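Acetylxylan esterase / glucomannan deacetylase (Cellvibrio japonicus, PDB 2W9X) removes acetyl groups from acetylated xylan and, with a large preference, glucomannan during the breakdown of plant cell wall polysaccharides. Local coordinates at residues 50-55 with 193-198; 73-78 with 113-118; 152-157 with 174-179; 323-328 with 343-348. One frame throughout, in Å; residues are numbered along the deposited sequence.

Contact 1 of 4, residues 50-55 with 193-198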
loop_
_atom_site.group_PDB
_atom_site.type_symbol
_atom_site.label_atom_id
_atom_site.label_comp_id
_atom_site.label_asym_id
_atom_site.label_seq_id
_atom_site.Cartn_x
_atom_site.Cartn_y
_atom_site.Cartn_z
ATOM N N TYR B 50 23.479 23.686 8.581
ATOM C CA TYR B 50 22.602 22.776 7.814
ATOM C C TYR B 50 23.112 22.546 6.386
ATOM O O TYR B 50 23.864 23.357 5.856
ATOM C CB TYR B 50 21.172 23.340 7.768
ATOM C CG TYR B 50 21.181 24.823 7.555
ATOM C CD1 TYR B 50 21.232 25.707 8.651
ATOM C CD2 TYR B 50 21.220 25.354 6.260
ATOM C CE1 TYR B 50 21.281 27.088 8.450
ATOM C CE2 TYR B 50 21.271 26.718 6.048
ATOM C CZ TYR B 50 21.306 27.579 7.144
ATOM O OH TYR B 50 21.356 28.928 6.926
ATOM N N SER B 51 22.691 21.445 5.758
ATOM C CA SER B 51 23.017 21.194 4.338
ATOM C C SER B 51 21.936 20.432 3.565
ATOM O O SER B 51 21.811 20.595 2.339
ATOM C CB SER B 51 24.363 20.486 4.189
ATOM O OG SER B 51 24.356 19.280 4.918
ATOM N N TRP B 52 21.158 19.606 4.269
ATOM C CA TRP B 52 20.039 18.897 3.648
ATOM C C TRP B 52 18.991 19.932 3.186
ATOM O O TRP B 52 18.918 21.032 3.745
ATOM C CB TRP B 52 19.422 17.874 4.607
ATOM C CG TRP B 52 20.269 16.650 4.875
ATOM C CD1 TRP B 52 21.033 16.425 5.975
ATOM C CD2 TRP B 52 20.430 15.487 4.032
ATOM N NE1 TRP B 52 21.666 15.202 5.880
ATOM C CE2 TRP B 52 21.316 14.606 4.700
ATOM C CE3 TRP B 52 19.922 15.109 2.781
ATOM C CZ2 TRP B 52 21.700 13.360 4.165
ATOM C CZ3 TRP B 52 20.305 13.862 2.243
ATOM C CH2 TRP B 52 21.185 13.002 2.945
ATOM N N PRO B 53 18.199 19.599 2.146
ATOM C CA PRO B 53 17.280 20.624 1.627
ATOM C C PRO B 53 16.159 21.032 2.605
ATOM O O PRO B 53 15.881 20.307 3.566
ATOM C CB PRO B 53 16.671 19.976 0.370
ATOM C CG PRO B 53 17.294 18.630 0.204
ATOM C CD PRO B 53 18.123 18.316 1.421
ATOM N N ALA B 54 15.543 22.193 2.347
ATOM C CA ALA B 54 14.233 22.575 2.909
ATOM C C ALA B 54 14.167 22.804 4.430
ATOM O O ALA B 54 13.075 22.792 5.023
ATOM C CB ALA B 54 13.136 21.584 2.449
ATOM N N VAL B 55 15.334 23.015 5.041
ATOM C CA VAL B 55 15.462 23.366 6.448
ATOM C C VAL B 55 14.672 24.655 6.736
ATOM O O VAL B 55 14.538 25.514 5.857
ATOM C CB VAL B 55 16.981 23.499 6.839
ATOM C CG1 VAL B 55 17.170 24.255 8.119
ATOM C CG2 VAL B 55 17.621 22.119 6.942
ATOM N N GLN B 193 11.157 16.775 7.502
ATOM C CA GLN B 193 12.549 16.685 7.089
ATOM C C GLN B 193 12.569 16.188 5.647
ATOM O O GLN B 193 11.853 15.249 5.307
ATOM C CB GLN B 193 13.322 15.715 7.996
ATOM C CG GLN B 193 13.565 16.248 9.413
ATOM C CD GLN B 193 14.685 15.502 10.137
ATOM O OE1 GLN B 193 15.032 15.830 11.276
ATOM N NE2 GLN B 193 15.250 14.488 9.478
ATOM N N ILE B 194 13.373 16.839 4.807
ATOM C CA ILE B 194 13.546 16.452 3.399
ATOM C C ILE B 194 14.989 15.990 3.223
ATOM O O ILE B 194 15.875 16.762 2.878
ATOM C CB ILE B 194 13.209 17.599 2.398
ATOM C CG1 ILE B 194 11.873 18.286 2.751
ATOM C CG2 ILE B 194 13.239 17.090 0.945
ATOM C CD1 ILE B 194 10.614 17.379 2.664
ATOM N N ASN B 195 15.216 14.710 3.469
ATOM C CA ASN B 195 16.548 14.149 3.342
ATOM C C ASN B 195 16.725 13.547 1.956
ATOM O O ASN B 195 16.585 12.340 1.744
ATOM C CB ASN B 195 16.785 13.154 4.470
ATOM C CG ASN B 195 16.720 13.822 5.822
ATOM O OD1 ASN B 195 17.237 14.936 5.999
ATOM N ND2 ASN B 195 16.061 13.176 6.777
ATOM N N ALA B 196 16.999 14.434 1.011
ATOM C CA ALA B 196 17.141 14.085 -0.383
ATOM C C ALA B 196 18.384 14.756 -0.947
ATOM O O ALA B 196 18.785 15.804 -0.480
ATOM C CB ALA B 196 15.899 14.537 -1.167
ATOM N N SER B 197 18.959 14.162 -1.986
ATOM C CA SER B 197 20.129 14.721 -2.634
ATOM C C SER B 197 20.061 14.304 -4.084
ATOM O O SER B 197 19.781 13.143 -4.365
ATOM C CB SER B 197 21.405 14.163 -1.974
ATOM O OG SER B 197 22.552 14.844 -2.442
ATOM N N SER B 198 20.290 15.252 -4.993
ATOM C CA SER B 198 20.095 15.029 -6.424
ATOM C C SER B 198 21.089 14.047 -7.036
ATOM O O SER B 198 22.280 14.123 -6.768
ATOM C CB SER B 198 20.160 16.357 -7.201
ATOM O OG SER B 198 19.103 17.224 -6.840
HETATM O O HOH W 1 14.811 19.101 5.740
#
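Trp52 and Pro53 pack against Asn195 and Ile194 in a buried interface between two domains: the loop linking strands 47-50 and 56-62 of the N-terminal beta domain lies against strand 191-196, the outermost strand at one side of the parallel sheet in the SGNH-type hydrolase domain. The indole supplies the broadest surface. Its CE3 comes 3.5 Å from Ala196 N, while Asn195 CB lies over the six-membered ring, 4.3 Å from the centroid and 19° off the normal, which qualifies as a CH-pi contact. Asn195 OD1 stands over a face near the rim, 3.7 Å from Trp52 CG, and the amide and ring planes are 70° apart. The polar ends of the pair are held elsewhere, Trp52 NE1 by Tyr221 O and Asn195 ND2 by Glu146. Asn195 is the centre of an inverse gamma turn, and the carbonyls before and after it both reach the proline ring: Pro53 CD is 3.1 Å from Ile194 O and 3.2 Å from Ala196 O. Whereas its carbonyl O meets Pro53, the side chain of Ile194 meets the loop through CG1. With chi1 at -47°, CG1 sits beside the backbone N and touches Ala54 CB at 3.5 Å. No direct hydrogen bond joins the two segments; instead one water bridges their backbones, donating to Pro53 O at 2.7 Å and accepting from Ile194 N at 2.8 Å.

Contact 2 of 4, residues 73-78 with 113-118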
loop_
_atom_site.group_PDB
_atom_site.type_symbol
_atom_site.label_atom_id
_atom_site.label_comp_id
_atom_site.label_asym_id
_atom_site.label_seq_id
_atom_site.Cartn_x
_atom_site.Cartn_y
_atom_site.Cartn_z
ATOM N N ASP B 73 26.355 32.217 2.569
ATOM C CA ASP B 73 26.458 32.701 1.189
ATOM C C ASP B 73 26.208 31.573 0.177
ATOM O O ASP B 73 26.619 31.661 -0.980
ATOM C CB ASP B 73 27.827 33.364 0.941
ATOM C CG ASP B 73 28.983 32.361 0.928
ATOM O OD1 ASP B 73 28.798 31.202 1.365
ATOM O OD2 ASP B 73 30.091 32.740 0.482
ATOM N N GLN B 74 25.535 30.515 0.626
ATOM C CA GLN B 74 25.331 29.322 -0.191
ATOM C C GLN B 74 23.888 29.159 -0.646
ATOM O O GLN B 74 23.639 28.582 -1.688
ATOM C CB GLN B 74 25.757 28.068 0.586
ATOM C CG GLN B 74 27.259 27.975 0.870
ATOM C CD GLN B 74 28.066 27.870 -0.401
ATOM O OE1 GLN B 74 27.843 26.984 -1.217
ATOM N NE2 GLN B 74 29.006 28.782 -0.580
ATOM N N ASN B 75 22.947 29.663 0.147
ATOM C CA ASN B 75 21.523 29.437 -0.090
ATOM C C ASN B 75 20.714 30.667 -0.476
ATOM O O ASN B 75 21.069 31.792 -0.139
ATOM C CB ASN B 75 20.890 28.820 1.158
ATOM C CG ASN B 75 21.390 27.433 1.427
ATOM O OD1 ASN B 75 22.140 27.199 2.393
ATOM N ND2 ASN B 75 21.010 26.498 0.569
ATOM N N ILE B 76 19.617 30.425 -1.189
ATOM C CA ILE B 76 18.526 31.385 -1.280
ATOM C C ILE B 76 17.499 30.946 -0.236
ATOM O O ILE B 76 17.278 29.742 -0.042
ATOM C CB ILE B 76 17.873 31.431 -2.695
ATOM C CG1 ILE B 76 18.933 31.557 -3.800
ATOM C CG2 ILE B 76 16.853 32.576 -2.787
ATOM C CD1 ILE B 76 18.372 31.464 -5.251
ATOM N N PHE B 77 16.893 31.925 0.438
ATOM C CA PHE B 77 15.880 31.682 1.455
ATOM C C PHE B 77 14.641 32.459 1.095
ATOM O O PHE B 77 14.711 33.454 0.382
ATOM C CB PHE B 77 16.326 32.226 2.832
ATOM C CG PHE B 77 17.531 31.551 3.408
ATOM C CD1 PHE B 77 17.387 30.474 4.282
ATOM C CD2 PHE B 77 18.809 32.011 3.107
ATOM C CE1 PHE B 77 18.506 29.846 4.835
ATOM C CE2 PHE B 77 19.930 31.400 3.658
ATOM C CZ PHE B 77 19.780 30.317 4.523
ATOM N N ARG B 78 13.504 32.026 1.627
ATOM C CA ARG B 78 12.385 32.940 1.757
ATOM C C ARG B 78 12.001 33.156 3.224
ATOM O O ARG B 78 12.171 32.263 4.077
ATOM C CB ARG B 78 11.196 32.548 0.861
ATOM C CG ARG B 78 10.454 31.306 1.278
ATOM C CD ARG B 78 9.482 30.838 0.199
ATOM N NE ARG B 78 8.672 29.739 0.734
ATOM C CZ ARG B 78 7.723 29.092 0.074
ATOM N NH1 ARG B 78 7.056 28.127 0.691
ATOM N NH2 ARG B 78 7.440 29.399 -1.186
ATOM N N LYS B 113 14.886 27.612 3.847
ATOM C CA LYS B 113 15.882 27.329 2.810
ATOM C C LYS B 113 15.172 26.796 1.547
ATOM O O LYS B 113 14.276 25.951 1.629
ATOM C CB LYS B 113 16.905 26.324 3.346
ATOM C CG LYS B 113 17.933 25.786 2.364
ATOM C CD LYS B 113 18.416 24.432 2.885
ATOM C CE LYS B 113 19.899 24.202 2.690
ATOM N NZ LYS B 113 20.243 23.768 1.324
ATOM N N LEU B 114 15.574 27.317 0.387
ATOM C CA LEU B 114 14.951 26.971 -0.897
ATOM C C LEU B 114 15.853 26.076 -1.726
ATOM O O LEU B 114 15.391 25.179 -2.412
ATOM C CB LEU B 114 14.684 28.261 -1.691
ATOM C CG LEU B 114 13.402 29.059 -1.498
ATOM C CD1 LEU B 114 12.809 28.954 -0.130
ATOM C CD2 LEU B 114 13.553 30.504 -1.951
ATOM N N THR B 115 17.152 26.337 -1.659
ATOM C CA THR B 115 18.115 25.765 -2.593
ATOM C C THR B 115 18.798 24.501 -2.049
ATOM O O THR B 115 18.690 24.181 -0.863
ATOM C CB THR B 115 19.180 26.799 -2.958
ATOM O OG1 THR B 115 19.640 27.433 -1.762
ATOM C CG2 THR B 115 18.615 27.865 -3.909
ATOM N N GLU B 116 19.472 23.779 -2.942
ATOM C CA GLU B 116 20.194 22.572 -2.593
ATOM C C GLU B 116 21.683 22.867 -2.554
ATOM O O GLU B 116 22.208 23.566 -3.435
ATOM C CB GLU B 116 19.930 21.457 -3.608
ATOM C CG GLU B 116 20.666 20.164 -3.263
ATOM C CD GLU B 116 20.399 19.025 -4.222
ATOM O OE1 GLU B 116 20.184 19.262 -5.432
ATOM O OE2 GLU B 116 20.425 17.868 -3.757
ATOM N N THR B 117 22.336 22.326 -1.525
ATOM C CA THR B 117 23.777 22.418 -1.314
ATOM C C THR B 117 24.309 21.003 -1.095
ATOM O O THR B 117 24.148 20.437 -0.006
ATOM C CB THR B 117 24.114 23.258 -0.056
ATOM O OG1 THR B 117 23.327 22.794 1.058
ATOM C CG2 THR B 117 23.853 24.754 -0.280
ATOM N N GLN B 118 24.914 20.418 -2.128
ATOM C CA GLN B 118 25.430 19.040 -2.029
ATOM C C GLN B 118 26.858 18.947 -1.501
ATOM O O GLN B 118 27.268 17.913 -0.966
ATOM C CB GLN B 118 25.309 18.316 -3.374
ATOM C CG GLN B 118 23.860 17.995 -3.742
ATOM C CD GLN B 118 23.727 17.290 -5.075
ATOM O OE1 GLN B 118 24.003 17.869 -6.127
ATOM N NE2 GLN B 118 23.279 16.039 -5.042
#
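Phe77 and Lys113 face each other as an antiparallel non-hydrogen-bonded pair, their CA atoms 4.6 Å apart, and just beyond them Leu114 N donates to Ile76 O (3.0 Å, 155° at the hydrogen). Past that bond a side chain takes over from the backbone as acceptor: Ile76 N donates to Thr115 OG1 at 3.0 Å with an angle of 152°. The threonine torsion explains this, since chi1 of 47° places OG1 between its own backbone N and carbonyl carbon, whereas CG2 swings beside the N and packs 3.7 Å from Ile76 CG1. Leu114 has the most surface covered. Its CD1 lies 3.6 Å from Arg78 CG, against the aliphatic part of a side chain whose charged end pairs with Glu112, and the two side chains cross at about a right angle. Lys113 curls back along its own segment, bent at its last two torsions, and NZ bonds Thr115 O at 2.7 Å and Thr117 OG1 at 3.2 Å. That double grip ties down the chain where it has left the strand. Farther on, Thr117 CG2 rests 3.9 Å from Gln74 CB. Helix 167-173 of the hydrolase domain supplies Phe171, which touches both Ile76 and Thr115. The pair joins strands 76-81 and 108-113 of one antiparallel sheet, and the domain's two antiparallel sheets fit the beta-sandwich of the galactose-binding-like clan.

Contact 3 of 4, residues 152-157 with 174-179; sequences FTVGYG and TNSQMA
Val154 O, at the end of helix 151-154, is approached twice by Ser176. The hydroxyl OG donates to it at 2.7 Å, in the carbonyl plane with a C=O...donor angle of 147°, and the serine CA makes a CA-H...O contact at 3.2 Å. Two groups of one residue therefore occupy a carbonyl that the short helix leaves at its C-terminal end. The second cross-link is nearly straight: Gly157 N donates to Thr174 OG1 at 2.9 Å with 174° at the hydrogen. The threonine oxygen also bonds Leu170 O, so this hydroxyl joins helix 167-173 to the turn after helix 151-154. Its methyl points elsewhere, CG2 standing anti to the backbone N and 3.5 Å from Gly155 O. Between the two polar links the chain turns at Gly155, whose phi of 92° takes it out of the helix, and Gly155 CA comes within 3.8 Å of Ala179 CB. That methyl also meets Thr153 O at 3.6 Å. Ala179 is itself the N-cap position of helix 180-187. The facing segment is shaped by an Asx turn, in which Asn175 OD1 accepts from Gln177 N at 3.0 Å. Beyond the contact, Tyr156 stacks on His336 and bonds His334 ND1 through OH. The turn that follows the inferred nucleophile Ser151 and its short helix thus carries Tyr156 to Ser151 and His336, in the active-site region of a GDSL-type, SGNH-fold hydrolase.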
loop_
_atom_site.group_PDB
_atom_site.type_symbol
_atom_site.label_atom_id
_atom_site.label_comp_id
_atom_site.label_asym_id
_atom_site.label_seq_id
_atom_site.Cartn_x
_atom_site.Cartn_y
_atom_site.Cartn_z
ATOM N N PHE B 152 14.007 14.555 -7.626
ATOM C CA PHE B 152 12.547 14.772 -7.602
ATOM C C PHE B 152 12.106 15.259 -6.226
ATOM O O PHE B 152 11.321 16.193 -6.113
ATOM C CB PHE B 152 11.789 13.484 -7.942
ATOM C CG PHE B 152 12.023 12.964 -9.331
ATOM C CD1 PHE B 152 12.651 13.732 -10.309
ATOM C CD2 PHE B 152 11.566 11.689 -9.680
ATOM C CE1 PHE B 152 12.843 13.228 -11.614
ATOM C CE2 PHE B 152 11.750 11.182 -10.985
ATOM C CZ PHE B 152 12.374 11.958 -11.945
ATOM N N THR B 153 12.641 14.649 -5.168
ATOM C CA THR B 153 12.283 15.054 -3.797
ATOM C C THR B 153 12.854 16.432 -3.405
ATOM O O THR B 153 12.169 17.228 -2.728
ATOM C CB THR B 153 12.687 13.948 -2.769
ATOM O OG1 THR B 153 11.979 12.738 -3.070
ATOM C CG2 THR B 153 12.364 14.371 -1.360
ATOM N N VAL B 154 14.088 16.708 -3.828
ATOM C CA VAL B 154 14.729 18.028 -3.655
ATOM C C VAL B 154 13.917 19.173 -4.304
ATOM O O VAL B 154 13.856 20.280 -3.769
ATOM C CB VAL B 154 16.153 18.051 -4.280
ATOM C CG1 VAL B 154 16.729 19.472 -4.311
ATOM C CG2 VAL B 154 17.130 17.075 -3.557
ATOM N N GLY B 155 13.328 18.916 -5.470
ATOM C CA GLY B 155 12.707 19.985 -6.263
ATOM C C GLY B 155 13.672 20.587 -7.282
ATOM O O GLY B 155 13.548 21.740 -7.664
ATOM N N TYR B 156 14.658 19.791 -7.684
ATOM C CA TYR B 156 15.597 20.103 -8.763
ATOM C C TYR B 156 14.955 20.803 -9.945
ATOM O O TYR B 156 14.142 20.198 -10.666
ATOM C CB TYR B 156 16.190 18.790 -9.250
ATOM C CG TYR B 156 17.219 18.805 -10.370
ATOM C CD1 TYR B 156 18.541 18.455 -10.111
ATOM C CD2 TYR B 156 16.850 19.037 -11.707
ATOM C CE1 TYR B 156 19.489 18.389 -11.136
ATOM C CE2 TYR B 156 17.793 18.983 -12.734
ATOM C CZ TYR B 156 19.107 18.654 -12.433
ATOM O OH TYR B 156 20.038 18.593 -13.443
ATOM N N GLY B 157 15.369 22.054 -10.152
ATOM C CA GLY B 157 14.960 22.885 -11.275
ATOM C C GLY B 157 13.460 23.071 -11.418
ATOM O O GLY B 157 12.987 23.338 -12.523
ATOM N N THR B 174 15.817 26.002 -8.351
ATOM C CA THR B 174 15.498 24.906 -7.436
ATOM C C THR B 174 14.840 25.493 -6.178
ATOM O O THR B 174 15.457 26.275 -5.449
ATOM C CB THR B 174 16.751 24.016 -7.118
ATOM O OG1 THR B 174 17.221 23.387 -8.319
ATOM C CG2 THR B 174 16.426 22.932 -6.083
ATOM N N ASN B 175 13.570 25.154 -5.959
ATOM C CA ASN B 175 12.860 25.611 -4.764
ATOM C C ASN B 175 12.273 24.419 -4.016
ATOM O O ASN B 175 11.182 23.922 -4.352
ATOM C CB ASN B 175 11.776 26.636 -5.113
ATOM C CG ASN B 175 11.135 27.264 -3.875
ATOM O OD1 ASN B 175 11.061 26.648 -2.814
ATOM N ND2 ASN B 175 10.646 28.490 -4.022
ATOM N N SER B 176 12.990 23.981 -2.981
ATOM C CA SER B 176 12.602 22.793 -2.246
ATOM C C SER B 176 11.253 22.931 -1.545
ATOM O O SER B 176 10.567 21.937 -1.325
ATOM C CB SER B 176 13.694 22.412 -1.237
ATOM O OG SER B 176 14.845 21.931 -1.920
ATOM N N GLN B 177 10.888 24.162 -1.194
ATOM C CA GLN B 177 9.671 24.425 -0.441
ATOM C C GLN B 177 8.430 24.314 -1.321
ATOM O O GLN B 177 7.299 24.230 -0.817
ATOM C CB GLN B 177 9.731 25.806 0.222
ATOM C CG GLN B 177 10.890 25.996 1.208
ATOM C CD GLN B 177 10.885 25.008 2.370
ATOM O OE1 GLN B 177 11.886 24.864 3.062
ATOM N NE2 GLN B 177 9.765 24.342 2.595
ATOM N N MET B 178 8.645 24.315 -2.635
ATOM C CA MET B 178 7.560 24.046 -3.587
ATOM C C MET B 178 7.545 22.629 -4.158
ATOM O O MET B 178 6.633 22.275 -4.915
ATOM C CB MET B 178 7.545 25.086 -4.679
ATOM C CG MET B 178 7.147 26.386 -4.060
ATOM S SD MET B 178 6.768 27.558 -5.259
ATOM C CE MET B 178 8.387 27.810 -5.951
ATOM N N ALA B 179 8.531 21.820 -3.770
ATOM C CA ALA B 179 8.490 20.401 -4.079
ATOM C C ALA B 179 7.352 19.748 -3.279
ATOM O O ALA B 179 6.852 20.322 -2.316
ATOM C CB ALA B 179 9.840 19.738 -3.777
#

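Contact 4 of 4, residues 323-328 with 343-348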
loop_
_atom_site.group_PDB
_atom_site.type_symbol
_atom_site.label_atom_id
_atom_site.label_comp_id
_atom_site.label_asym_id
_atom_site.label_seq_id
_atom_site.Cartn_x
_atom_site.Cartn_y
_atom_site.Cartn_z
ATOM N N ILE B 323 3.450 3.772 -4.174
ATOM C CA ILE B 323 2.771 4.753 -5.038
ATOM C C ILE B 323 3.569 4.858 -6.332
ATOM O O ILE B 323 4.816 4.999 -6.311
ATOM C CB ILE B 323 2.597 6.146 -4.362
ATOM C CG1 ILE B 323 1.570 6.062 -3.213
ATOM C CG2 ILE B 323 2.195 7.225 -5.402
ATOM C CD1 ILE B 323 1.372 7.394 -2.453
ATOM N N VAL B 324 2.866 4.700 -7.453
ATOM C CA VAL B 324 3.451 4.929 -8.780
ATOM C C VAL B 324 2.796 6.166 -9.377
ATOM O O VAL B 324 1.562 6.194 -9.580
ATOM C CB VAL B 324 3.255 3.731 -9.722
ATOM C CG1 VAL B 324 3.867 4.030 -11.076
ATOM C CG2 VAL B 324 3.843 2.464 -9.095
ATOM N N PHE B 325 3.599 7.199 -9.637
ATOM C CA PHE B 325 3.018 8.439 -10.155
ATOM C C PHE B 325 3.131 8.513 -11.669
ATOM O O PHE B 325 4.050 7.930 -12.270
ATOM C CB PHE B 325 3.561 9.700 -9.450
ATOM C CG PHE B 325 5.057 9.877 -9.540
ATOM C CD1 PHE B 325 5.654 10.417 -10.685
ATOM C CD2 PHE B 325 5.870 9.558 -8.450
ATOM C CE1 PHE B 325 7.042 10.591 -10.744
ATOM C CE2 PHE B 325 7.253 9.742 -8.513
ATOM C CZ PHE B 325 7.822 10.260 -9.649
ATOM N N LYS B 326 2.166 9.211 -12.270
ATOM C CA LYS B 326 1.962 9.244 -13.718
ATOM C C LYS B 326 1.520 10.643 -14.152
ATOM O O LYS B 326 0.988 11.419 -13.345
ATOM C CB LYS B 326 0.843 8.263 -14.126
ATOM C CG LYS B 326 1.003 6.805 -13.633
ATOM C CD LYS B 326 -0.245 5.993 -13.978
ATOM C CE LYS B 326 -0.488 5.877 -15.505
ATOM N NZ LYS B 326 0.770 5.480 -16.193
ATOM N N GLY B 327 1.755 10.956 -15.422
ATOM C CA GLY B 327 1.118 12.111 -16.065
ATOM C C GLY B 327 1.712 13.454 -15.683
ATOM O O GLY B 327 0.992 14.447 -15.603
ATOM N N LEU B 328 3.027 13.481 -15.433
ATOM C CA LEU B 328 3.735 14.726 -15.173
ATOM C C LEU B 328 4.150 15.367 -16.482
ATOM O O LEU B 328 4.287 14.663 -17.483
ATOM C CB LEU B 328 4.976 14.427 -14.352
ATOM C CG LEU B 328 4.824 14.258 -12.831
ATOM C CD1 LEU B 328 3.781 13.293 -12.455
ATOM C CD2 LEU B 328 6.166 13.807 -12.243
ATOM N N GLN B 343 2.985 20.161 -7.125
ATOM C CA GLN B 343 1.609 20.275 -6.608
ATOM C C GLN B 343 0.760 19.033 -6.900
ATOM O O GLN B 343 0.009 18.580 -6.050
ATOM C CB GLN B 343 0.912 21.544 -7.143
ATOM C CG GLN B 343 -0.382 21.875 -6.393
ATOM C CD GLN B 343 -0.177 22.171 -4.900
ATOM O OE1 GLN B 343 -0.653 21.429 -4.035
ATOM N NE2 GLN B 343 0.524 23.256 -4.602
ATOM N N LEU B 344 0.863 18.480 -8.111
ATOM C CA LEU B 344 0.096 17.270 -8.439
ATOM C C LEU B 344 0.485 16.073 -7.560
ATOM O O LEU B 344 -0.384 15.320 -7.082
ATOM C CB LEU B 344 0.231 16.914 -9.930
ATOM C CG LEU B 344 -0.234 18.020 -10.883
ATOM C CD1 LEU B 344 0.038 17.637 -12.348
ATOM C CD2 LEU B 344 -1.743 18.405 -10.651
ATOM N N LEU B 345 1.785 15.898 -7.351
ATOM C CA LEU B 345 2.285 14.798 -6.500
ATOM C C LEU B 345 1.886 15.012 -5.051
ATOM O O LEU B 345 1.541 14.067 -4.361
ATOM C CB LEU B 345 3.794 14.670 -6.613
ATOM C CG LEU B 345 4.260 14.235 -8.016
ATOM C CD1 LEU B 345 5.765 14.463 -8.178
ATOM C CD2 LEU B 345 3.894 12.778 -8.273
ATOM N N ALA B 346 1.888 16.269 -4.615
ATOM C CA ALA B 346 1.431 16.615 -3.267
ATOM C C ALA B 346 -0.027 16.229 -3.083
ATOM O O ALA B 346 -0.385 15.585 -2.094
ATOM C CB ALA B 346 1.648 18.094 -2.998
ATOM N N ASN B 347 -0.867 16.587 -4.059
ATOM C CA ASN B 347 -2.298 16.265 -3.997
ATOM C C ASN B 347 -2.516 14.776 -3.929
ATOM O O ASN B 347 -3.393 14.308 -3.209
ATOM C CB ASN B 347 -3.070 16.861 -5.193
ATOM C CG ASN B 347 -2.985 18.371 -5.256
ATOM O OD1 ASN B 347 -2.686 19.033 -4.259
ATOM N ND2 ASN B 347 -3.238 18.929 -6.438
ATOM N N LEU B 348 -1.711 14.029 -4.679
ATOM C CA LEU B 348 -1.749 12.565 -4.652
ATOM C C LEU B 348 -1.486 12.025 -3.238
ATOM O O LEU B 348 -2.219 11.169 -2.723
ATOM C CB LEU B 348 -0.665 12.034 -5.592
ATOM C CG LEU B 348 -0.817 10.854 -6.537
ATOM C CD1 LEU B 348 -2.073 11.012 -7.397
ATOM C CD2 LEU B 348 0.424 10.816 -7.412
#
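Phe325 supplies the one aromatic ring here, and Leu345 CD2 meets it obliquely at the root, 3.4 Å from CG and 3.8 Å from both CD1 and CD2 of the phenylalanine. The same methyl comes still nearer to Phe325 CB, at 3.3 Å, so the contact is tight and centred on the first atoms of the side chain instead of the far end of the ring. A second methyl, Leu348 CD2, reaches Phe325 CB at 3.9 Å, and it also lies 4.5 Å from Ile323 CG2. Leu345 thus spends CD2 on the phenylalanine, while its other branch, CD1, touches Leu328 CD2 at 4.1 Å, with those two side chains crossing at about a right angle. All the contacts are apolar; no hydrogen bond links the segments. The axes of strand 323-325 and helix 343-348 pass 10.5 Å apart and run nearly antiparallel, 152° between their N-to-C directions, as a helix does when the chain doubles back across a sheet. Strand 320-325 is outermost in the parallel sheet, and its inner neighbour, strand 288-294, brings Met292 against both Phe325 and Leu345. On the helical side, Phe180 of helix 180-187 adjoins Leu345, and Leu183 of the same helix touches Ala346, so helix 339-354 lies over the sheet beside helix 180-187.

Contacts 1, 2 and 3 form one continuous cluster, their centres 10 to 11 Å apart, where the N-terminal beta domain meets the hydrolase domain. Along the chain, contacts 2 and 3 follow one another within the span that contact 1 closes. Leu114 O with Ser176 N (2.7 Å) joins contacts 2 and 3, and Ser198 OG with Glu116 OE1 (2.7 Å) joins contacts 1 and 2; both are probable hydrogen bonds. Contact 4 comes last and touches only contact 3, through Phe152 and Phe325. Contacts 1 and 4, centres about 21 Å apart, involve the parallel sheet's two outermost strands. From the inferred nucleophile Ser151, side chains of Tyr156 (contact 3), Ser197 (contact 1) and Phe325 (contact 4) lie about 4, 8 and 10 Å away.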